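Local coordinates for protein cryptochrome DASH (Arabidopsis thaliana, PDB 2VTB) that repairs cyclobutane pyrimidine dimers in single-stranded DNA as an FAD- and methenyltetrahydrofolate-binding photolyase, and may also serve as a blue-light photoreceptor, at residues W46-L51 / V140-E145; M178-D183 / S299-Y304; D446-I451 / L495-G500. All coordinates share one frame; numbering follows the deposited sequence.

Interaction 1 of 3, residues W46-L51 / V140-E145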
loop_
_atom_site.group_PDB
_atom_site.type_symbol
_atom_site.label_atom_id
_atom_site.label_comp_id
_atom_site.label_asym_id
_atom_site.label_seq_id
_atom_site.Cartn_x
_atom_site.Cartn_y
_atom_site.Cartn_z
ATOM N N TRP A 46 -9.069 19.464 -6.948
ATOM C CA TRP A 46 -7.943 19.196 -7.845
ATOM C C TRP A 46 -8.258 18.012 -8.771
ATOM O O TRP A 46 -8.274 16.860 -8.330
ATOM C CB TRP A 46 -6.674 18.952 -7.003
ATOM C CG TRP A 46 -5.478 18.412 -7.742
ATOM C CD1 TRP A 46 -5.114 18.670 -9.035
ATOM C CD2 TRP A 46 -4.477 17.534 -7.213
ATOM N NE1 TRP A 46 -3.951 18.000 -9.342
ATOM C CE2 TRP A 46 -3.545 17.291 -8.245
ATOM C CE3 TRP A 46 -4.280 16.925 -5.968
ATOM C CZ2 TRP A 46 -2.434 16.463 -8.073
ATOM C CZ3 TRP A 46 -3.168 16.103 -5.795
ATOM C CH2 TRP A 46 -2.261 15.880 -6.842
ATOM N N PHE A 47 -8.530 18.311 -10.043
ATOM C CA PHE A 47 -8.818 17.287 -11.047
ATOM C C PHE A 47 -7.527 16.630 -11.534
ATOM O O PHE A 47 -6.496 17.296 -11.696
ATOM C CB PHE A 47 -9.559 17.882 -12.264
ATOM C CG PHE A 47 -11.033 18.102 -12.047
ATOM C CD1 PHE A 47 -11.943 17.088 -12.310
ATOM C CD2 PHE A 47 -11.518 19.333 -11.625
ATOM C CE1 PHE A 47 -13.309 17.286 -12.134
ATOM C CE2 PHE A 47 -12.877 19.539 -11.439
ATOM C CZ PHE A 47 -13.780 18.510 -11.694
ATOM N N ARG A 48 -7.596 15.324 -11.773
ATOM C CA ARG A 48 -6.495 14.581 -12.370
ATOM C C ARG A 48 -7.043 13.724 -13.508
ATOM O O ARG A 48 -7.197 14.230 -14.616
ATOM C CB ARG A 48 -5.771 13.768 -11.293
ATOM C CG ARG A 48 -5.305 14.638 -10.126
ATOM C CD ARG A 48 -4.976 13.813 -8.886
ATOM N NE ARG A 48 -3.636 13.262 -8.942
ATOM C CZ ARG A 48 -3.129 12.415 -8.053
ATOM N NH1 ARG A 48 -1.879 12.000 -8.183
ATOM N NH2 ARG A 48 -3.863 11.968 -7.040
ATOM N N ASN A 49 -7.368 12.456 -13.249
ATOM C CA ASN A 49 -7.977 11.592 -14.269
ATOM C C ASN A 49 -9.411 11.234 -13.879
ATOM O O ASN A 49 -9.821 10.074 -13.910
ATOM C CB ASN A 49 -7.104 10.359 -14.527
ATOM C CG ASN A 49 -5.965 10.659 -15.491
ATOM O OD1 ASN A 49 -6.191 10.909 -16.677
ATOM N ND2 ASN A 49 -4.751 10.654 -14.988
ATOM N N ASP A 50 -10.155 12.282 -13.544
ATOM C CA ASP A 50 -11.541 12.205 -13.111
ATOM C C ASP A 50 -12.320 13.386 -13.743
ATOM O O ASP A 50 -13.035 14.126 -13.072
ATOM C CB ASP A 50 -11.609 12.237 -11.584
ATOM C CG ASP A 50 -10.895 13.446 -10.983
ATOM O OD1 ASP A 50 -10.196 14.184 -11.724
ATOM O OD2 ASP A 50 -11.041 13.651 -9.759
ATOM N N LEU A 51 -12.149 13.547 -15.050
ATOM C CA LEU A 51 -12.611 14.744 -15.767
ATOM C C LEU A 51 -14.097 14.649 -16.124
ATOM O O LEU A 51 -14.475 14.562 -17.291
ATOM C CB LEU A 51 -11.741 14.970 -17.009
ATOM C CG LEU A 51 -10.233 15.041 -16.741
ATOM C CD1 LEU A 51 -9.462 15.246 -18.047
ATOM C CD2 LEU A 51 -9.879 16.138 -15.725
ATOM N N VAL A 140 -7.893 20.686 0.047
ATOM C CA VAL A 140 -7.790 20.304 -1.354
ATOM C C VAL A 140 -8.321 18.881 -1.479
ATOM O O VAL A 140 -7.792 17.962 -0.853
ATOM C CB VAL A 140 -6.333 20.323 -1.859
ATOM C CG1 VAL A 140 -6.262 19.799 -3.309
ATOM C CG2 VAL A 140 -5.741 21.726 -1.751
ATOM N N PHE A 141 -9.371 18.702 -2.268
ATOM C CA PHE A 141 -9.931 17.381 -2.516
ATOM C C PHE A 141 -9.428 16.874 -3.858
ATOM O O PHE A 141 -9.287 17.647 -4.806
ATOM C CB PHE A 141 -11.467 17.415 -2.517
ATOM C CG PHE A 141 -12.075 17.585 -1.149
ATOM C CD1 PHE A 141 -12.314 16.487 -0.339
ATOM C CD2 PHE A 141 -12.405 18.842 -0.680
ATOM C CE1 PHE A 141 -12.878 16.648 0.935
ATOM C CE2 PHE A 141 -12.969 19.016 0.582
ATOM C CZ PHE A 141 -13.205 17.919 1.389
ATOM N N ALA A 142 -9.176 15.572 -3.931
ATOM C CA ALA A 142 -8.759 14.931 -5.174
ATOM C C ALA A 142 -9.013 13.429 -5.071
ATOM O O ALA A 142 -9.215 12.918 -3.980
ATOM C CB ALA A 142 -7.281 15.211 -5.441
ATOM N N HIS A 143 -9.014 12.724 -6.204
ATOM C CA HIS A 143 -9.123 11.268 -6.171
ATOM C C HIS A 143 -7.756 10.667 -5.879
ATOM O O HIS A 143 -6.719 11.192 -6.328
ATOM C CB HIS A 143 -9.699 10.699 -7.473
ATOM C CG HIS A 143 -11.196 10.693 -7.516
ATOM N ND1 HIS A 143 -11.922 11.569 -8.294
ATOM C CD2 HIS A 143 -12.105 9.928 -6.861
ATOM C CE1 HIS A 143 -13.212 11.334 -8.127
ATOM N NE2 HIS A 143 -13.351 10.344 -7.263
ATOM N N LYS A 144 -7.768 9.568 -5.128
ATOM C CA LYS A 144 -6.565 8.812 -4.790
ATOM C C LYS A 144 -6.090 8.030 -6.004
ATOM O O LYS A 144 -6.890 7.378 -6.653
ATOM C CB LYS A 144 -6.887 7.821 -3.663
ATOM C CG LYS A 144 -5.708 7.023 -3.115
ATOM C CD LYS A 144 -4.790 7.886 -2.240
ATOM C CE LYS A 144 -3.573 7.112 -1.752
ATOM N NZ LYS A 144 -2.597 6.886 -2.847
ATOM N N GLU A 145 -4.791 8.085 -6.288
ATOM C CA GLU A 145 -4.180 7.248 -7.321
ATOM C C GLU A 145 -3.362 6.133 -6.664
ATOM O O GLU A 145 -3.237 6.094 -5.432
ATOM C CB GLU A 145 -3.325 8.095 -8.266
ATOM C CG GLU A 145 -4.140 9.022 -9.168
ATOM C CD GLU A 145 -4.835 8.310 -10.322
ATOM O OE1 GLU A 145 -4.825 7.060 -10.379
ATOM O OE2 GLU A 145 -5.389 9.010 -11.196
HETATM O O HOH W 1 -8.694 14.257 -8.581
HETATM O O HOH W 2 -7.532 10.729 -10.980
HETATM O O HOH W 3 -3.818 10.360 -12.771
#

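Interaction 2 of 3, residues M178-D183 / S299-Y304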
loop_
_atom_site.group_PDB
_atom_site.type_symbol
_atom_site.label_atom_id
_atom_site.label_comp_id
_atom_site.label_asym_id
_atom_site.label_seq_id
_atom_site.Cartn_x
_atom_site.Cartn_y
_atom_site.Cartn_z
ATOM N N MET A 178 -15.287 -0.140 -10.110
ATOM C CA MET A 178 -16.680 -0.533 -10.046
ATOM C C MET A 178 -17.024 -1.069 -8.657
ATOM O O MET A 178 -18.053 -0.711 -8.102
ATOM C CB MET A 178 -17.008 -1.580 -11.104
ATOM C CG MET A 178 -18.512 -1.694 -11.363
ATOM S SD MET A 178 -18.880 -2.526 -12.900
ATOM C CE MET A 178 -18.203 -4.158 -12.575
ATOM N N TYR A 179 -16.169 -1.943 -8.129
ATOM C CA TYR A 179 -16.242 -2.374 -6.731
ATOM C C TYR A 179 -15.327 -1.487 -5.882
ATOM O O TYR A 179 -14.146 -1.336 -6.182
ATOM C CB TYR A 179 -15.820 -3.838 -6.601
ATOM C CG TYR A 179 -16.839 -4.817 -7.137
ATOM C CD1 TYR A 179 -16.743 -5.304 -8.436
ATOM C CD2 TYR A 179 -17.913 -5.241 -6.351
ATOM C CE1 TYR A 179 -17.680 -6.201 -8.940
ATOM C CE2 TYR A 179 -18.858 -6.138 -6.845
ATOM C CZ TYR A 179 -18.731 -6.612 -8.144
ATOM O OH TYR A 179 -19.643 -7.498 -8.658
ATOM N N HIS A 180 -15.875 -0.900 -4.829
ATOM C CA HIS A 180 -15.125 0.039 -3.993
ATOM C C HIS A 180 -14.102 -0.712 -3.137
ATOM O O HIS A 180 -14.408 -1.766 -2.576
ATOM C CB HIS A 180 -16.086 0.827 -3.101
ATOM C CG HIS A 180 -15.497 2.075 -2.525
ATOM N ND1 HIS A 180 -14.527 2.061 -1.549
ATOM C CD2 HIS A 180 -15.760 3.380 -2.775
ATOM C CE1 HIS A 180 -14.213 3.302 -1.225
ATOM N NE2 HIS A 180 -14.951 4.122 -1.952
ATOM N N LYS A 181 -12.889 -0.164 -3.055
ATOM C CA LYS A 181 -11.807 -0.749 -2.250
ATOM C C LYS A 181 -12.245 -1.095 -0.823
ATOM O O LYS A 181 -11.947 -2.174 -0.327
ATOM C CB LYS A 181 -10.610 0.206 -2.189
ATOM C CG LYS A 181 -9.361 -0.421 -1.579
ATOM C CD LYS A 181 -8.120 0.425 -1.807
ATOM C CE LYS A 181 -7.887 1.365 -0.655
ATOM N NZ LYS A 181 -7.363 0.646 0.540
ATOM N N ASP A 182 -12.967 -0.177 -0.186
ATOM C CA ASP A 182 -13.433 -0.354 1.198
ATOM C C ASP A 182 -14.465 -1.474 1.365
ATOM O O ASP A 182 -14.690 -1.932 2.486
ATOM C CB ASP A 182 -14.045 0.946 1.732
ATOM C CG ASP A 182 -13.026 2.079 1.872
ATOM O OD1 ASP A 182 -11.806 1.827 1.800
ATOM O OD2 ASP A 182 -13.460 3.236 2.059
ATOM N N ASP A 183 -15.096 -1.886 0.261
ATOM C CA ASP A 183 -16.149 -2.906 0.268
ATOM C C ASP A 183 -15.625 -4.312 -0.010
ATOM O O ASP A 183 -16.393 -5.266 0.059
ATOM C CB ASP A 183 -17.221 -2.583 -0.789
ATOM C CG ASP A 183 -17.994 -1.312 -0.485
ATOM O OD1 ASP A 183 -17.884 -0.795 0.646
ATOM O OD2 ASP A 183 -18.719 -0.828 -1.390
ATOM N N SER A 299 -17.720 6.801 -15.564
ATOM C CA SER A 299 -17.379 5.949 -14.430
ATOM C C SER A 299 -18.071 4.590 -14.525
ATOM O O SER A 299 -19.173 4.493 -15.067
ATOM C CB SER A 299 -17.776 6.642 -13.131
ATOM O OG SER A 299 -19.162 6.473 -12.877
ATOM N N PRO A 300 -17.422 3.532 -14.002
ATOM C CA PRO A 300 -18.024 2.196 -14.037
ATOM C C PRO A 300 -19.359 2.050 -13.294
ATOM O O PRO A 300 -20.189 1.246 -13.717
ATOM C CB PRO A 300 -16.956 1.291 -13.406
ATOM C CG PRO A 300 -15.957 2.177 -12.795
ATOM C CD PRO A 300 -16.078 3.530 -13.401
ATOM N N ARG A 301 -19.573 2.796 -12.210
ATOM C CA ARG A 301 -20.861 2.740 -11.509
ATOM C C ARG A 301 -22.004 3.276 -12.375
ATOM O O ARG A 301 -23.131 2.751 -12.336
ATOM C CB ARG A 301 -20.809 3.499 -10.188
ATOM C CG ARG A 301 -19.924 2.835 -9.128
ATOM C CD ARG A 301 -20.118 3.494 -7.781
ATOM N NE ARG A 301 -19.784 4.918 -7.818
ATOM C CZ ARG A 301 -19.012 5.548 -6.934
ATOM N NH1 ARG A 301 -18.488 4.903 -5.883
ATOM N NH2 ARG A 301 -18.777 6.851 -7.079
ATOM N N PHE A 302 -21.712 4.321 -13.146
ATOM C CA PHE A 302 -22.667 4.844 -14.126
ATOM C C PHE A 302 -22.955 3.806 -15.208
ATOM O O PHE A 302 -24.107 3.597 -15.575
ATOM C CB PHE A 302 -22.140 6.138 -14.758
ATOM C CG PHE A 302 -22.863 6.538 -16.019
ATOM C CD1 PHE A 302 -24.172 7.002 -15.974
ATOM C CD2 PHE A 302 -22.237 6.439 -17.251
ATOM C CE1 PHE A 302 -24.829 7.365 -17.147
ATOM C CE2 PHE A 302 -22.893 6.810 -18.418
ATOM C CZ PHE A 302 -24.186 7.269 -18.362
ATOM N N ILE A 303 -21.907 3.156 -15.715
ATOM C CA ILE A 303 -22.074 2.133 -16.753
ATOM C C ILE A 303 -22.921 0.977 -16.226
ATOM O O ILE A 303 -23.836 0.514 -16.913
ATOM C CB ILE A 303 -20.721 1.613 -17.295
ATOM C CG1 ILE A 303 -19.959 2.740 -18.009
ATOM C CG2 ILE A 303 -20.941 0.442 -18.269
ATOM C CD1 ILE A 303 -18.492 2.433 -18.291
ATOM N N TYR A 304 -22.643 0.540 -14.999
ATOM C CA TYR A 304 -23.407 -0.554 -14.382
ATOM C C TYR A 304 -24.905 -0.233 -14.265
ATOM O O TYR A 304 -25.740 -1.097 -14.523
ATOM C CB TYR A 304 -22.826 -0.924 -13.012
ATOM C CG TYR A 304 -23.632 -1.973 -12.268
ATOM C CD1 TYR A 304 -23.728 -3.278 -12.744
ATOM C CD2 TYR A 304 -24.303 -1.656 -11.093
ATOM C CE1 TYR A 304 -24.479 -4.245 -12.061
ATOM C CE2 TYR A 304 -25.047 -2.607 -10.405
ATOM C CZ TYR A 304 -25.130 -3.897 -10.893
ATOM O OH TYR A 304 -25.874 -4.825 -10.210
#

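Interaction 3 of 3, residues D446-I451 / L495-G500. With nucleotides of chain G.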
loop_
_atom_site.group_PDB
_atom_site.type_symbol
_atom_site.label_atom_id
_atom_site.label_comp_id
_atom_site.label_asym_id
_atom_site.label_seq_id
_atom_site.Cartn_x
_atom_site.Cartn_y
_atom_site.Cartn_z
ATOM N N ASP A 446 2.167 -20.918 -20.870
ATOM C CA ASP A 446 2.935 -20.433 -22.024
ATOM C C ASP A 446 1.980 -19.844 -23.069
ATOM O O ASP A 446 1.586 -20.533 -24.015
ATOM C CB ASP A 446 3.773 -21.576 -22.621
ATOM C CG ASP A 446 4.651 -21.127 -23.791
ATOM O OD1 ASP A 446 4.481 -19.991 -24.291
ATOM O OD2 ASP A 446 5.516 -21.925 -24.217
ATOM N N ARG A 447 1.644 -18.564 -22.907
ATOM C CA ARG A 447 0.606 -17.911 -23.715
ATOM C C ARG A 447 1.108 -17.426 -25.087
ATOM O O ARG A 447 1.061 -16.236 -25.401
ATOM C CB ARG A 447 -0.009 -16.742 -22.934
ATOM C CG ARG A 447 -0.517 -17.133 -21.559
ATOM C CD ARG A 447 -1.386 -16.056 -20.918
ATOM N NE ARG A 447 -1.946 -16.531 -19.655
ATOM C CZ ARG A 447 -2.965 -17.386 -19.546
ATOM N NH1 ARG A 447 -3.573 -17.874 -20.625
ATOM N NH2 ARG A 447 -3.383 -17.760 -18.342
ATOM N N TYR A 448 1.569 -18.359 -25.909
ATOM C CA TYR A 448 2.003 -18.040 -27.267
ATOM C C TYR A 448 0.809 -18.012 -28.223
ATOM O O TYR A 448 0.052 -18.977 -28.300
ATOM C CB TYR A 448 3.030 -19.062 -27.755
ATOM C CG TYR A 448 3.534 -18.771 -29.146
ATOM C CD1 TYR A 448 4.647 -17.953 -29.347
ATOM C CD2 TYR A 448 2.887 -19.287 -30.268
ATOM C CE1 TYR A 448 5.106 -17.660 -30.632
ATOM C CE2 TYR A 448 3.342 -19.009 -31.551
ATOM C CZ TYR A 448 4.452 -18.194 -31.730
ATOM O OH TYR A 448 4.907 -17.919 -33.006
ATOM N N PHE A 449 0.666 -16.909 -28.957
ATOM C CA PHE A 449 -0.352 -16.758 -29.999
ATOM C C PHE A 449 0.224 -17.107 -31.384
ATOM O O PHE A 449 1.246 -16.552 -31.796
ATOM C CB PHE A 449 -0.857 -15.311 -30.048
ATOM C CG PHE A 449 -1.761 -14.932 -28.918
ATOM C CD1 PHE A 449 -3.094 -14.625 -29.157
ATOM C CD2 PHE A 449 -1.279 -14.840 -27.619
ATOM C CE1 PHE A 449 -3.939 -14.249 -28.120
ATOM C CE2 PHE A 449 -2.118 -14.471 -26.577
ATOM C CZ PHE A 449 -3.452 -14.175 -26.830
ATOM N N SER A 450 -0.435 -18.011 -32.103
ATOM C CA SER A 450 -0.065 -18.300 -33.488
ATOM C C SER A 450 -0.618 -17.231 -34.415
ATOM O O SER A 450 -1.834 -17.089 -34.539
ATOM C CB SER A 450 -0.612 -19.654 -33.931
ATOM O OG SER A 450 -0.593 -19.750 -35.341
ATOM N N ILE A 451 0.273 -16.500 -35.085
ATOM C CA ILE A 451 -0.145 -15.435 -35.996
ATOM C C ILE A 451 -1.055 -15.965 -37.118
ATOM O O ILE A 451 -2.107 -15.384 -37.377
ATOM C CB ILE A 451 1.066 -14.622 -36.544
ATOM C CG1 ILE A 451 1.434 -13.489 -35.584
ATOM C CG2 ILE A 451 0.742 -13.974 -37.886
ATOM C CD1 ILE A 451 1.745 -13.918 -34.167
ATOM N N LEU A 495 8.473 -16.859 -37.550
ATOM C CA LEU A 495 7.513 -17.198 -36.502
ATOM C C LEU A 495 8.005 -18.421 -35.719
ATOM O O LEU A 495 8.451 -19.409 -36.310
ATOM C CB LEU A 495 6.133 -17.476 -37.104
ATOM C CG LEU A 495 5.433 -16.308 -37.812
ATOM C CD1 LEU A 495 4.126 -16.765 -38.454
ATOM C CD2 LEU A 495 5.182 -15.156 -36.851
ATOM N N LYS A 496 7.918 -18.344 -34.393
ATOM C CA LYS A 496 8.349 -19.435 -33.513
ATOM C C LYS A 496 7.539 -20.714 -33.736
ATOM O O LYS A 496 8.109 -21.807 -33.790
ATOM C CB LYS A 496 8.258 -19.008 -32.045
ATOM C CG LYS A 496 9.365 -18.062 -31.610
ATOM C CD LYS A 496 10.551 -18.819 -31.006
ATOM C CE LYS A 496 11.770 -17.925 -30.782
ATOM N NZ LYS A 496 12.835 -18.166 -31.794
ATOM N N HIS A 497 6.218 -20.573 -33.867
ATOM C CA HIS A 497 5.330 -21.719 -34.109
ATOM C C HIS A 497 4.268 -21.411 -35.161
ATOM O O HIS A 497 4.091 -20.261 -35.567
ATOM C CB HIS A 497 4.638 -22.151 -32.817
ATOM C CG HIS A 497 5.569 -22.341 -31.662
ATOM N ND1 HIS A 497 6.457 -23.393 -31.587
ATOM C CD2 HIS A 497 5.746 -21.616 -30.532
ATOM C CE1 HIS A 497 7.147 -23.303 -30.463
ATOM N NE2 HIS A 497 6.733 -22.235 -29.804
ATOM N N GLY A 498 3.559 -22.455 -35.586
ATOM C CA GLY A 498 2.520 -22.342 -36.606
ATOM C C GLY A 498 3.091 -22.121 -37.993
ATOM O O GLY A 498 2.549 -21.341 -38.767
ATOM N N ASN A 499 4.172 -22.838 -38.306
ATOM C CA ASN A 499 4.984 -22.615 -39.510
ATOM C C ASN A 499 5.782 -21.322 -39.363
ATOM O O ASN A 499 5.273 -20.326 -38.850
ATOM C CB ASN A 499 4.142 -22.563 -40.796
ATOM C CG ASN A 499 3.389 -23.859 -41.075
ATOM O OD1 ASN A 499 3.006 -24.122 -42.218
ATOM N ND2 ASN A 499 3.174 -24.670 -40.043
ATOM N N GLY A 500 7.031 -21.340 -39.818
ATOM C CA GLY A 500 7.946 -20.215 -39.622
ATOM C C GLY A 500 7.509 -18.936 -40.306
ATOM O O GLY A 500 8.148 -17.897 -40.148
ATOM P P DT G 5 -3.710 -19.671 -30.192
ATOM O OP1 DT G 5 -2.967 -19.071 -31.323
ATOM O OP2 DT G 5 -5.178 -19.836 -30.297
ATOM O "O5'" DT G 5 -3.072 -21.087 -29.803
ATOM C "C5'" DT G 5 -1.658 -21.303 -29.877
ATOM C "C4'" DT G 5 -1.257 -21.940 -31.195
ATOM O "O4'" DT G 5 0.190 -22.074 -31.233
ATOM C "C3'" DT G 5 -1.819 -23.341 -31.447
ATOM O "O3'" DT G 5 -2.126 -23.538 -32.824
ATOM C "C2'" DT G 5 -0.672 -24.242 -31.030
ATOM C "C1'" DT G 5 0.530 -23.431 -31.490
ATOM N N1 DT G 5 1.773 -23.843 -30.765
ATOM C C2 DT G 5 2.646 -24.734 -31.364
ATOM O O2 DT G 5 2.485 -25.202 -32.477
ATOM N N3 DT G 5 3.744 -25.058 -30.610
ATOM C C4 DT G 5 4.047 -24.600 -29.340
ATOM O O4 DT G 5 5.065 -24.959 -28.756
ATOM C C5 DT G 5 3.095 -23.675 -28.768
ATOM C C7 DT G 5 3.457 -22.891 -27.542
ATOM C C6 DT G 5 2.009 -23.358 -29.489
ATOM P P DT G 4 -8.018 -17.557 -26.854
ATOM O OP1 DT G 4 -8.330 -17.155 -28.237
ATOM O OP2 DT G 4 -8.727 -18.709 -26.256
ATOM O "O5'" DT G 4 -6.470 -17.873 -26.668
ATOM C "C5'" DT G 4 -5.463 -16.970 -27.089
ATOM C "C4'" DT G 4 -4.104 -17.624 -26.936
ATOM O "O4'" DT G 4 -3.854 -17.891 -25.538
ATOM C "C3'" DT G 4 -3.951 -18.962 -27.652
ATOM O "O3'" DT G 4 -3.378 -18.751 -28.932
ATOM C "C2'" DT G 4 -3.010 -19.754 -26.761
ATOM C "C1'" DT G 4 -3.110 -19.088 -25.398
ATOM N N1 DT G 4 -3.770 -20.000 -24.397
ATOM C C2 DT G 4 -2.984 -20.802 -23.584
ATOM O O2 DT G 4 -1.767 -20.815 -23.616
ATOM N N3 DT G 4 -3.683 -21.596 -22.708
ATOM C C4 DT G 4 -5.060 -21.666 -22.578
ATOM O O4 DT G 4 -5.585 -22.417 -21.768
ATOM C C5 DT G 4 -5.824 -20.808 -23.457
ATOM C C7 DT G 4 -7.321 -20.910 -23.522
ATOM C C6 DT G 4 -5.152 -20.030 -24.316
ATOM O "O5'" DT G 1 -4.141 -20.406 -13.624
ATOM C "C5'" DT G 1 -5.028 -19.307 -13.433
ATOM C "C4'" DT G 1 -5.556 -18.775 -14.759
ATOM O "O4'" DT G 1 -5.104 -19.616 -15.860
ATOM C "C3'" DT G 1 -7.079 -18.729 -14.891
ATOM O "O3'" DT G 1 -7.488 -17.624 -15.667
ATOM C "C2'" DT G 1 -7.389 -20.019 -15.638
ATOM C "C1'" DT G 1 -6.224 -20.027 -16.626
ATOM N N1 DT G 1 -5.904 -21.347 -17.268
ATOM C C2 DT G 1 -5.585 -21.380 -18.614
ATOM O O2 DT G 1 -5.547 -20.387 -19.322
ATOM N N3 DT G 1 -5.290 -22.628 -19.106
ATOM C C4 DT G 1 -5.310 -23.821 -18.400
ATOM O O4 DT G 1 -5.038 -24.889 -18.938
ATOM C C5 DT G 1 -5.650 -23.720 -16.999
ATOM C C7 DT G 1 -5.821 -24.954 -16.161
ATOM C C6 DT G 1 -5.921 -22.503 -16.505
HETATM O O HOH W 4 3.020 -17.564 -34.955
#

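Interaction 1 of 3, residues W46-L51 / V140-E145
W46 N donates to F141 O over 2.8 Å, joining parallel strands 42-47 and 139-143 near their C-terminal ends. On one side of this bond W46 CB rests on V140 CG1, and A142 CB lies 3.5 Å from W46 CE3. Holding CG anti to its own nitrogen (chi1 169°) brings the W46 ring alongside A142 CB and against V153 and V157 of helix 148-163. These are neighbouring strands of the five-stranded parallel sheet in the N-terminal alpha/beta domain, with helices against it. Toward the C-terminal ends of the strands the contact turns polar. H143 ND1 gives D50 OD2 a nearly straight bond of 2.7 Å in the imidazole plane, on the anti side of the carboxylate, while D50 OD1 accepts from R48 N. One water donates to W46 O and D50 OD2 and accepts from H143 N. The R48 guanidinium is sandwiched between E145 CG on one face and W46 CH2, 3.6 Å above the plane, on the other; its NH2 bonds weakly to H143 O at 3.0 Å, but its salt bridge is with E154. E145 pairs with R334 through OE1, and a water links its OE2 to N49 N.

Interaction 2 of 3, residues M178-D183 / S299-Y304
M178 and P300 meet with their CA atoms 5.0 Å apart, where the loop after 169-173, the last strand of the alpha/beta sheet, reaches the start of helix 300-313 in the helical, FAD-holding part; the P300 side chain is about 8 Å from FAD. This is the close part of the contact. M178 CB sits 3.7 Å from P300 CB, the two side chains running past each other in opposite directions, and P300 CG comes to 3.6 Å from M178 N. With CG anti to the nitrogen (chi1 -162°), the methionine chain continues past P300 O, bringing M178 SD to 4.3 Å from Y304 CB. I328 of helix 318-340 also touches M178, and D331 of that helix accepts from M178 N. Toward H180 and R301, both partly exposed, the fit is looser: H180 CD2 and R301 NH1 meet edge to edge at 4.4 Å. R301 NH2 forms salt bridges with D55 and D57. S299 is the helix N-cap, its OG accepting a weak bond from F302 N and also bonding to D55. No hydrogen bond crosses between 178-183 and 299-304, so their adhesion is apolar and rests on M178, while the polar groups around it are matched by D331, D55 and D57.

Interaction 3 of 3, residues D446-I451 / L495-G500
Y448 meets H497 in the main contact between 446-451 and 495-500, with S450 and I451 adding to it. At the start of the loop the D446 carboxylate forms a salt bridge with R404. R447 stretches an extended chain to DT1 of chain G, where NH1 bonds weakly to O2. Y448 CG lies anti to its nitrogen (chi1 -179°), sending the phenol to 495-500. There Y448 OH accepts from H497 N at 3.1 Å, bonds to D405 and receives a water that also bridges I451 N and H497 O. The H497 edge stands over the Y448 face in a T-shaped pair, planes at 87°. An alanine in place of Y448 would probably leave H497 N without its acceptor and the imidazole free to turn away from the thymine. F449 lays its face against the sugar of DT4 of chain G, with C4' 3.5 Å above the ring. S450 N donates to OP1 of DT5 of chain G at 2.9 Å, and I451 CB packs on L495 CD2. DT5 C4 sits 3.4 Å above the H497 ring plane, over its centre. The DNA is met largely through sugar, phosphate and the face of one base, consistent with non-specific binding.

In the fold
Following the chain from the N terminus, interaction 1 comes first: it closes an excursion of 88 residues by placing strand 139-143 beside strand 42-47 within the alpha/beta domain. Interaction 2 opens only afterwards, in the loop beyond strand 169-173, and spans 115 residues to reach helix 300-313, so that the alpha/beta domain is tied to the helical part of the fold that holds FAD. Interaction 3 closes the last and shortest loop, bringing the C-terminal end of the model back to 446-451 beside the bound DNA. The three follow in series, none nested or crossed. Interactions 1 and 3 lie on opposite sides of the chain's centre, their centres 43 Å apart.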